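Local coordinates for predicted protein (Acinetobacter sp. RUH2624, PDB 4MEA), which hydrolyses epoxides as a secreted Cif-type enzyme of the alpha/beta hydrolase fold, and probably acts as a virulence factor, at residues 202-207 with 225-230; 194-199 with 234-239; 179-184 with 209-214. One frame throughout, in Å; residues are numbered along the deposited sequence.

Contact 1 (202-207 with 225-230)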
loop_
_atom_site.group_PDB
_atom_site.type_symbol
_atom_site.label_atom_id
_atom_site.label_comp_id
_atom_site.label_asym_id
_atom_site.label_seq_id
_atom_site.Cartn_x
_atom_site.Cartn_y
_atom_site.Cartn_z
ATOM N N LEU A 202 1.987 4.734 -16.432
ATOM C CA LEU A 202 2.103 3.360 -15.945
ATOM C C LEU A 202 1.259 3.153 -14.695
ATOM O O LEU A 202 0.428 2.236 -14.638
ATOM C CB LEU A 202 3.574 3.009 -15.652
ATOM C CG LEU A 202 3.871 1.702 -14.907
ATOM C CD1 LEU A 202 3.409 0.500 -15.728
ATOM C CD2 LEU A 202 5.367 1.589 -14.589
ATOM N N PHE A 203 1.470 3.996 -13.686
ATOM C CA PHE A 203 0.732 3.839 -12.431
ATOM C C PHE A 203 -0.776 4.021 -12.586
ATOM O O PHE A 203 -1.554 3.168 -12.156
ATOM C CB PHE A 203 1.232 4.779 -11.320
ATOM C CG PHE A 203 0.467 4.609 -10.019
ATOM C CD1 PHE A 203 0.831 3.622 -9.115
ATOM C CD2 PHE A 203 -0.647 5.396 -9.734
ATOM C CE1 PHE A 203 0.124 3.434 -7.941
ATOM C CE2 PHE A 203 -1.358 5.220 -8.552
ATOM C CZ PHE A 203 -0.971 4.237 -7.654
ATOM N N PHE A 204 -1.190 5.145 -13.167
ATOM C CA PHE A 204 -2.615 5.447 -13.275
ATOM C C PHE A 204 -3.384 4.553 -14.248
ATOM O O PHE A 204 -4.552 4.233 -14.002
ATOM C CB PHE A 204 -2.835 6.923 -13.613
ATOM C CG PHE A 204 -2.655 7.850 -12.432
ATOM C CD1 PHE A 204 -3.661 7.990 -11.482
ATOM C CD2 PHE A 204 -1.488 8.578 -12.278
ATOM C CE1 PHE A 204 -3.503 8.846 -10.384
ATOM C CE2 PHE A 204 -1.324 9.440 -11.189
ATOM C CZ PHE A 204 -2.332 9.576 -10.248
ATOM N N SER A 205 -2.763 4.161 -15.360
ATOM C CA SER A 205 -3.432 3.227 -16.267
ATOM C C SER A 205 -3.856 1.975 -15.497
ATOM O O SER A 205 -4.995 1.512 -15.614
ATOM C CB SER A 205 -2.541 2.849 -17.456
ATOM O OG SER A 205 -2.459 3.912 -18.397
ATOM N N TYR A 206 -2.936 1.436 -14.705
ATOM C CA TYR A 206 -3.221 0.229 -13.934
ATOM C C TYR A 206 -4.203 0.529 -12.793
ATOM O O TYR A 206 -5.206 -0.166 -12.618
ATOM C CB TYR A 206 -1.926 -0.406 -13.399
ATOM C CG TYR A 206 -2.174 -1.758 -12.773
ATOM C CD1 TYR A 206 -2.217 -2.905 -13.556
ATOM C CD2 TYR A 206 -2.405 -1.876 -11.406
ATOM C CE1 TYR A 206 -2.471 -4.140 -12.992
ATOM C CE2 TYR A 206 -2.658 -3.100 -10.834
ATOM C CZ TYR A 206 -2.692 -4.229 -11.632
ATOM O OH TYR A 206 -2.947 -5.453 -11.050
ATOM N N PHE A 207 -3.922 1.581 -12.030
ATOM C CA PHE A 207 -4.785 1.995 -10.923
ATOM C C PHE A 207 -6.234 2.260 -11.373
ATOM O O PHE A 207 -7.184 1.720 -10.797
ATOM C CB PHE A 207 -4.203 3.257 -10.269
ATOM C CG PHE A 207 -4.960 3.731 -9.058
ATOM C CD1 PHE A 207 -4.572 3.344 -7.783
ATOM C CD2 PHE A 207 -6.042 4.592 -9.194
ATOM C CE1 PHE A 207 -5.268 3.793 -6.661
ATOM C CE2 PHE A 207 -6.742 5.053 -8.088
ATOM C CZ PHE A 207 -6.356 4.651 -6.814
ATOM N N GLU A 225 -5.897 11.603 -21.142
ATOM C CA GLU A 225 -6.672 12.776 -20.707
ATOM C C GLU A 225 -6.909 12.809 -19.197
ATOM O O GLU A 225 -6.866 13.878 -18.580
ATOM C CB GLU A 225 -8.017 12.827 -21.432
ATOM C CG GLU A 225 -7.884 13.042 -22.913
ATOM C CD GLU A 225 -9.226 13.107 -23.605
ATOM O OE1 GLU A 225 -10.259 13.124 -22.901
ATOM O OE2 GLU A 225 -9.242 13.146 -24.851
ATOM N N LEU A 226 -7.165 11.641 -18.610
ATOM C CA LEU A 226 -7.356 11.529 -17.164
ATOM C C LEU A 226 -6.052 11.680 -16.379
ATOM O O LEU A 226 -6.053 12.151 -15.241
ATOM C CB LEU A 226 -8.013 10.190 -16.810
ATOM C CG LEU A 226 -9.443 10.068 -17.336
ATOM C CD1 LEU A 226 -10.001 8.674 -17.101
ATOM C CD2 LEU A 226 -10.306 11.128 -16.663
ATOM N N ILE A 227 -4.942 11.283 -16.988
ATOM C CA ILE A 227 -3.669 11.236 -16.275
ATOM C C ILE A 227 -2.851 12.520 -16.410
ATOM O O ILE A 227 -2.118 12.898 -15.492
ATOM C CB ILE A 227 -2.852 9.995 -16.687
ATOM C CG1 ILE A 227 -3.642 8.734 -16.316
ATOM C CG2 ILE A 227 -1.486 10.010 -16.014
ATOM C CD1 ILE A 227 -3.089 7.424 -16.897
ATOM N N GLU A 228 -2.996 13.207 -17.542
ATOM C CA GLU A 228 -2.294 14.471 -17.749
ATOM C C GLU A 228 -2.406 15.419 -16.553
ATOM O O GLU A 228 -1.423 16.091 -16.209
ATOM C CB GLU A 228 -2.750 15.162 -19.047
ATOM C CG GLU A 228 -2.040 16.491 -19.341
ATOM C CD GLU A 228 -2.757 17.702 -18.764
ATOM O OE1 GLU A 228 -3.921 17.568 -18.321
ATOM O OE2 GLU A 228 -2.153 18.802 -18.761
ATOM N N PRO A 229 -3.588 15.479 -15.904
ATOM C CA PRO A 229 -3.715 16.409 -14.770
ATOM C C PRO A 229 -2.909 15.982 -13.543
ATOM O O PRO A 229 -2.731 16.781 -12.618
ATOM C CB PRO A 229 -5.218 16.379 -14.455
ATOM C CG PRO A 229 -5.865 15.926 -15.728
ATOM C CD PRO A 229 -4.893 14.918 -16.292
ATOM N N TYR A 230 -2.416 14.746 -13.553
ATOM C CA TYR A 230 -1.667 14.183 -12.422
ATOM C C TYR A 230 -0.254 13.781 -12.856
ATOM O O TYR A 230 0.323 12.826 -12.333
ATOM C CB TYR A 230 -2.402 12.953 -11.860
ATOM C CG TYR A 230 -3.670 13.303 -11.125
ATOM C CD1 TYR A 230 -3.658 13.545 -9.750
ATOM C CD2 TYR A 230 -4.884 13.414 -11.805
ATOM C CE1 TYR A 230 -4.819 13.889 -9.069
ATOM C CE2 TYR A 230 -6.051 13.756 -11.133
ATOM C CZ TYR A 230 -6.016 13.990 -9.774
ATOM O OH TYR A 230 -7.173 14.327 -9.109
#

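Contact 2 (194-199 with 234-239)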
loop_
_atom_site.group_PDB
_atom_site.type_symbol
_atom_site.label_atom_id
_atom_site.label_comp_id
_atom_site.label_asym_id
_atom_site.label_seq_id
_atom_site.Cartn_x
_atom_site.Cartn_y
_atom_site.Cartn_z
ATOM N N LYS A 194 7.264 10.740 -5.900
ATOM C CA LYS A 194 8.473 10.544 -6.701
ATOM C C LYS A 194 8.372 9.362 -7.674
ATOM O O LYS A 194 8.764 9.473 -8.845
ATOM C CB LYS A 194 9.696 10.389 -5.791
ATOM C CG LYS A 194 10.198 11.698 -5.164
ATOM C CD LYS A 194 11.462 11.432 -4.357
ATOM C CE LYS A 194 12.133 12.707 -3.895
ATOM N NZ LYS A 194 13.385 12.384 -3.187
ATOM N N GLN A 195 7.854 8.230 -7.199
ATOM C CA GLN A 195 7.770 7.049 -8.054
ATOM C C GLN A 195 6.769 7.256 -9.187
ATOM O O GLN A 195 7.033 6.902 -10.339
ATOM C CB GLN A 195 7.399 5.810 -7.245
ATOM C CG GLN A 195 8.524 5.320 -6.337
ATOM C CD GLN A 195 8.210 3.991 -5.697
ATOM O OE1 GLN A 195 7.080 3.736 -5.291
ATOM N NE2 GLN A 195 9.207 3.130 -5.614
ATOM N N ILE A 196 5.615 7.821 -8.849
ATOM C CA ILE A 196 4.565 8.025 -9.839
ATOM C C ILE A 196 4.957 9.107 -10.848
ATOM O O ILE A 196 4.678 8.969 -12.043
ATOM C CB ILE A 196 3.198 8.293 -9.170
ATOM C CG1 ILE A 196 2.739 7.026 -8.430
ATOM C CG2 ILE A 196 2.162 8.685 -10.216
ATOM C CD1 ILE A 196 1.522 7.212 -7.517
ATOM N N ALA A 197 5.630 10.164 -10.390
ATOM C CA ALA A 197 6.077 11.209 -11.315
ATOM C C ALA A 197 6.998 10.646 -12.392
ATOM O O ALA A 197 7.055 11.173 -13.508
ATOM C CB ALA A 197 6.775 12.370 -10.564
ATOM N N ASN A 198 7.729 9.583 -12.067
ATOM C CA ASN A 198 8.619 8.975 -13.056
ATOM C C ASN A 198 7.871 8.355 -14.235
ATOM O O ASN A 198 8.371 8.339 -15.364
ATOM C CB ASN A 198 9.560 7.942 -12.418
ATOM C CG ASN A 198 10.415 7.222 -13.455
ATOM O OD1 ASN A 198 10.075 6.123 -13.913
ATOM N ND2 ASN A 198 11.523 7.848 -13.843
ATOM N N ASP A 199 6.678 7.831 -13.976
ATOM C CA ASP A 199 5.869 7.241 -15.045
ATOM C C ASP A 199 4.401 7.254 -14.635
ATOM O O ASP A 199 3.871 6.240 -14.193
ATOM C CB ASP A 199 6.329 5.809 -15.337
ATOM C CG ASP A 199 5.787 5.273 -16.655
ATOM O OD1 ASP A 199 4.803 5.834 -17.180
ATOM O OD2 ASP A 199 6.342 4.271 -17.159
ATOM N N ASP A 234 4.223 18.468 -8.641
ATOM C CA ASP A 234 3.436 19.423 -7.856
ATOM C C ASP A 234 1.991 18.955 -7.710
ATOM O O ASP A 234 1.407 19.074 -6.636
ATOM C CB ASP A 234 3.500 20.845 -8.430
ATOM C CG ASP A 234 2.783 20.971 -9.763
ATOM O OD1 ASP A 234 3.027 20.123 -10.647
ATOM O OD2 ASP A 234 1.973 21.916 -9.927
ATOM N N LYS A 235 1.421 18.412 -8.780
ATOM C CA LYS A 235 0.049 17.912 -8.721
ATOM C C LYS A 235 -0.044 16.643 -7.858
ATOM O O LYS A 235 -0.991 16.463 -7.099
ATOM C CB LYS A 235 -0.494 17.670 -10.130
ATOM C CG LYS A 235 -0.712 18.960 -10.930
ATOM C CD LYS A 235 -1.875 19.775 -10.339
ATOM C CE LYS A 235 -1.783 21.262 -10.726
ATOM N NZ LYS A 235 -2.900 22.057 -10.128
ATOM N N LEU A 236 0.943 15.765 -7.977
ATOM C CA LEU A 236 0.983 14.559 -7.155
ATOM C C LEU A 236 1.214 14.903 -5.694
ATOM O O LEU A 236 0.588 14.322 -4.810
ATOM C CB LEU A 236 2.067 13.603 -7.654
ATOM C CG LEU A 236 1.747 12.986 -9.015
ATOM C CD1 LEU A 236 2.978 12.319 -9.600
ATOM C CD2 LEU A 236 0.579 11.988 -8.895
ATOM N N LYS A 237 2.102 15.856 -5.432
ATOM C CA LYS A 237 2.327 16.279 -4.048
ATOM C C LYS A 237 1.016 16.736 -3.384
ATOM O O LYS A 237 0.702 16.335 -2.261
ATOM C CB LYS A 237 3.376 17.389 -3.971
ATOM C CG LYS A 237 3.794 17.744 -2.543
ATOM C CD LYS A 237 4.798 18.891 -2.531
ATOM C CE LYS A 237 5.325 19.135 -1.119
ATOM N NZ LYS A 237 6.528 20.014 -1.112
ATOM N N ALA A 238 0.256 17.572 -4.086
ATOM C CA ALA A 238 -1.045 18.024 -3.599
ATOM C C ALA A 238 -2.007 16.850 -3.377
ATOM O O ALA A 238 -2.625 16.730 -2.318
ATOM C CB ALA A 238 -1.645 19.007 -4.575
ATOM N N ALA A 239 -2.146 15.992 -4.384
ATOM C CA ALA A 239 -3.008 14.825 -4.247
ATOM C C ALA A 239 -2.671 14.040 -2.981
ATOM O O ALA A 239 -3.557 13.650 -2.213
ATOM C CB ALA A 239 -2.883 13.926 -5.476
#

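Contact 3 (179-184 with 209-214)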
loop_
_atom_site.group_PDB
_atom_site.type_symbol
_atom_site.label_atom_id
_atom_site.label_comp_id
_atom_site.label_asym_id
_atom_site.label_seq_id
_atom_site.Cartn_x
_atom_site.Cartn_y
_atom_site.Cartn_z
ATOM N N LEU A 179 -8.671 -2.208 0.307
ATOM C CA LEU A 179 -9.053 -0.790 0.355
ATOM C C LEU A 179 -8.050 0.065 1.133
ATOM O O LEU A 179 -7.868 1.255 0.853
ATOM C CB LEU A 179 -10.441 -0.648 0.988
ATOM C CG LEU A 179 -10.986 0.770 1.166
ATOM C CD1 LEU A 179 -11.097 1.484 -0.173
ATOM C CD2 LEU A 179 -12.335 0.733 1.881
ATOM N N GLY A 180 -7.404 -0.537 2.123
ATOM C CA GLY A 180 -6.490 0.207 2.964
ATOM C C GLY A 180 -5.134 0.536 2.366
ATOM O O GLY A 180 -4.500 1.501 2.796
ATOM N N TRP A 181 -4.665 -0.251 1.397
ATOM C CA TRP A 181 -3.249 -0.158 1.007
ATOM C C TRP A 181 -2.858 1.215 0.464
ATOM O O TRP A 181 -1.800 1.752 0.820
ATOM C CB TRP A 181 -2.798 -1.298 0.063
ATOM C CG TRP A 181 -3.007 -1.063 -1.426
ATOM C CD1 TRP A 181 -4.032 -1.551 -2.200
ATOM C CD2 TRP A 181 -2.161 -0.307 -2.317
ATOM N NE1 TRP A 181 -3.889 -1.124 -3.505
ATOM C CE2 TRP A 181 -2.748 -0.368 -3.605
ATOM C CE3 TRP A 181 -0.972 0.420 -2.149
ATOM C CZ2 TRP A 181 -2.191 0.275 -4.711
ATOM C CZ3 TRP A 181 -0.419 1.055 -3.253
ATOM C CH2 TRP A 181 -1.030 0.977 -4.520
ATOM N N HIS A 182 -3.708 1.817 -0.360
ATOM C CA HIS A 182 -3.308 3.092 -0.936
ATOM C C HIS A 182 -3.278 4.227 0.100
ATOM O O HIS A 182 -2.527 5.183 -0.062
ATOM C CB HIS A 182 -4.137 3.455 -2.173
ATOM C CG HIS A 182 -5.491 4.009 -1.858
ATOM N ND1 HIS A 182 -6.531 3.224 -1.415
ATOM C CD2 HIS A 182 -5.973 5.272 -1.925
ATOM C CE1 HIS A 182 -7.597 3.980 -1.220
ATOM N NE2 HIS A 182 -7.285 5.227 -1.526
ATOM N N PHE A 183 -4.064 4.121 1.169
ATOM C CA PHE A 183 -4.019 5.154 2.200
ATOM C C PHE A 183 -2.630 5.183 2.843
ATOM O O PHE A 183 -2.152 6.243 3.265
ATOM C CB PHE A 183 -5.109 4.959 3.267
ATOM C CG PHE A 183 -6.520 5.126 2.751
ATOM C CD1 PHE A 183 -7.035 6.386 2.486
ATOM C CD2 PHE A 183 -7.343 4.023 2.569
ATOM C CE1 PHE A 183 -8.340 6.547 2.025
ATOM C CE2 PHE A 183 -8.647 4.180 2.114
ATOM C CZ PHE A 183 -9.145 5.452 1.843
ATOM N N GLY A 184 -1.981 4.021 2.904
ATOM C CA GLY A 184 -0.624 3.934 3.422
ATOM C C GLY A 184 0.427 4.369 2.416
ATOM O O GLY A 184 1.293 5.196 2.718
ATOM N N LYS A 209 -7.837 1.382 -14.271
ATOM C CA LYS A 209 -8.491 0.170 -14.775
ATOM C C LYS A 209 -8.858 -0.806 -13.640
ATOM O O LYS A 209 -9.924 -1.416 -13.668
ATOM C CB LYS A 209 -7.647 -0.517 -15.845
ATOM C CG LYS A 209 -7.839 0.062 -17.240
ATOM C CD LYS A 209 -7.005 -0.713 -18.228
ATOM C CE LYS A 209 -7.360 -0.375 -19.654
ATOM N NZ LYS A 209 -6.516 -1.176 -20.578
ATOM N N THR A 210 -7.997 -0.922 -12.631
ATOM C CA THR A 210 -8.256 -1.814 -11.497
ATOM C C THR A 210 -9.572 -1.497 -10.801
ATOM O O THR A 210 -10.344 -2.389 -10.460
ATOM C CB THR A 210 -7.110 -1.742 -10.446
ATOM O OG1 THR A 210 -5.948 -2.384 -10.977
ATOM C CG2 THR A 210 -7.505 -2.460 -9.154
ATOM N N TYR A 211 -9.822 -0.213 -10.588
ATOM C CA TYR A 211 -11.013 0.136 -9.834
ATOM C C TYR A 211 -12.228 0.341 -10.736
ATOM O O TYR A 211 -13.338 0.539 -10.245
ATOM C CB TYR A 211 -10.728 1.295 -8.877
ATOM C CG TYR A 211 -9.537 0.976 -7.998
ATOM C CD1 TYR A 211 -9.624 0.016 -6.997
ATOM C CD2 TYR A 211 -8.318 1.598 -8.199
ATOM C CE1 TYR A 211 -8.528 -0.296 -6.204
ATOM C CE2 TYR A 211 -7.219 1.292 -7.415
ATOM C CZ TYR A 211 -7.331 0.350 -6.425
ATOM O OH TYR A 211 -6.237 0.063 -5.653
ATOM N N ALA A 212 -12.027 0.203 -12.048
ATOM C CA ALA A 212 -13.147 0.189 -12.991
ATOM C C ALA A 212 -13.875 -1.164 -13.015
ATOM O O ALA A 212 -13.260 -2.221 -12.865
ATOM C CB ALA A 212 -12.681 0.551 -14.387
ATOM N N GLY A 213 -15.189 -1.122 -13.210
ATOM C CA GLY A 213 -15.940 -2.326 -13.520
ATOM C C GLY A 213 -15.977 -2.519 -15.030
ATOM O O GLY A 213 -15.783 -3.622 -15.537
ATOM N N LYS A 214 -16.223 -1.436 -15.757
ATOM C CA LYS A 214 -16.223 -1.492 -17.216
ATOM C C LYS A 214 -14.870 -1.024 -17.761
ATOM O O LYS A 214 -14.703 0.138 -18.119
ATOM C CB LYS A 214 -17.367 -0.648 -17.785
ATOM C CG LYS A 214 -18.752 -1.069 -17.302
ATOM C CD LYS A 214 -19.834 -0.557 -18.238
ATOM C CE LYS A 214 -21.223 -1.041 -17.830
ATOM N NZ LYS A 214 -21.807 -0.233 -16.725
#

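Contact 1 (202-207 with 225-230)
Phe-204, on helix 200-211, packs along its length against Ile-227 of helix 220-227 and Tyr-230, just beyond the short 3-10 segment 228-229, with Ile-227 near its root and Tyr-230 near the end of its ring. The tightest touch is aliphatic, with Phe-204 CB 3.3 Å from CD1 of Ile-227. The two side chains run in opposite directions past each other, so the extended CG1-CD1 branch reaches the root of the phenylalanine. The other branch meets its ring, Ile-227 CG2 lying 4.0 Å from CD2 of Phe-204. Ile-227 CD1 also reaches the backbone of the next residue, 3.6 Å from N of Ser-205. Farther out, Tyr-230 CB comes 3.7 Å from both CE2 and CZ of Phe-204. The two rings have centroids 5.5 Å apart and planes inclined at 42°, an oblique meeting.

Several elements hold these groups in place. Phe-204 has its CG beside the backbone N and anti to the carbonyl carbon (chi1 -77°), which turns the ring out from its helix towards segment 225-230. CD2 of Phe-203 covers the centre of one face of that ring, and Phe-67 lies against it as well. A backbone bond from Tyr-230 N to Ile-227 O, 2.7 Å long, closes the turn that sets the two partners side by side. The phenol of Tyr-230 is tied to the backbone O of Ser-69, while Phe-20 of helix 13-25 packs on Ile-227.

All four touching residues are buried and their meeting is largely apolar, so cohesion between these cap helices rests on close fit, with the polar end of Tyr-230 satisfied by a carbonyl elsewhere.

Contact 2 (194-199 with 234-239)
In the helical cap that alpha/beta hydrolases of this kind insert between strands of the core sheet, here between strands 151-157 and 267-272, Ile-196 and Ala-197 of helix 191-198 receive Leu-236 of helix 233-244. A single leucine thus serves two consecutive residues, and the CA atoms of Ala-197 and Leu-236 come within 7.4 Å of each other. The CD1 methyl of Leu-236 presses on the backbone of the opposing helix, 3.5 Å from Ala-197 N and 3.7 Å from Ala-197 CA. The same methyl lies 3.9 Å from CB of Ala-197, whose short side chain lets the leucine come this near to the main chain. Ile-196 uses its CG2 branch, which sits almost evenly against both leucine methyls, 3.8 Å from CD1 and 3.9 Å from CD2 of Leu-236. That branch stands anti to the backbone N of Ile-196, leaving CG1 beside the N (chi1 -67°), and the isoleucine and leucine side chains cross obliquely.

The surroundings continue the apolar theme. Phe-204 touches Leu-236, and Phe-203 and Phe-240 lie against Ile-196. Ile-196 also packs on Gln-195 of the second subunit, so the residue belongs at once to the cap interior and to the dimer interface. Just after this helix, Asp-199 is the N-cap of helix 200-211, its OD1 taking the N of Leu-202.

With branched methyls set against an alanine and a stretch of backbone, the contact has little directional chemistry: shape and the burial of carbon hold the two helices together.

Contact 3 (179-184 with 209-214)
Tyr-211 reaches across to Trp-181 within the cap of this alpha/beta hydrolase, joining the later part of helix 200-211 to the short helix 181-185. The second segment leads up to that touch and then away from it. At Lys-209 the carbonyl O takes the N of Ala-212 at 3.1 Å and also the amine of Lys-215. Thr-210 follows, buried, with OG1 bonded to the O of Tyr-206 and the CG2 methyl laid over the centre of the Tyr-211 ring, 3.7 Å above its plane.

Tyr-211 itself makes the contact through its hydroxyl end. In the conformer described, one of two modelled, OH lies 3.4 Å from NE1 of Trp-181, which donates a weak hydrogen bond bent to 134°; given the second conformer, this bond is best taken as doubtful or partial. The side chains approach obliquely. With the tryptophan CG between its backbone N and carbonyl carbon (chi1 87°), the indole NE1 comes near the tyrosine although the CB itself does not point there. CB of His-182 covers one face of the indole, 4.2 Å above the plane. Phe-207 meets the Tyr-211 ring edge-to-face, while Phe-188 of the second subunit packs on both Trp-181 and Tyr-211, placing the pair beside the dimer interface.

Beyond the tyrosine the chain is no longer helical. Ala-212 is buried against Phe-218, and its O takes another bond from Lys-215. At Gly-213 and Lys-214 the backbone turns to helix 307-323, where one carboxylate oxygen, Glu-310 OE1, accepts both successive N-H groups.

Contacts 1 and 2 form one continuous interior of the cap: they touch each other, Phe-204 CE2 lying against Ile-196 CG2, and contact 1 is nested within the chain loop that contact 2 closes. Both bury carbon against carbon, though contact 1 adds an aromatic pair and contact 2 sets methyls on backbone. Contact 3 shares helix 200-211 with contact 1 but uses a later part of it. Only partly buried, it covers the least surface and is the one of the three with a hydrogen bond between its segments, a weak one. Its centre lies about 17 Å from that of contact 2. All three contacts have residues within reach of the second subunit.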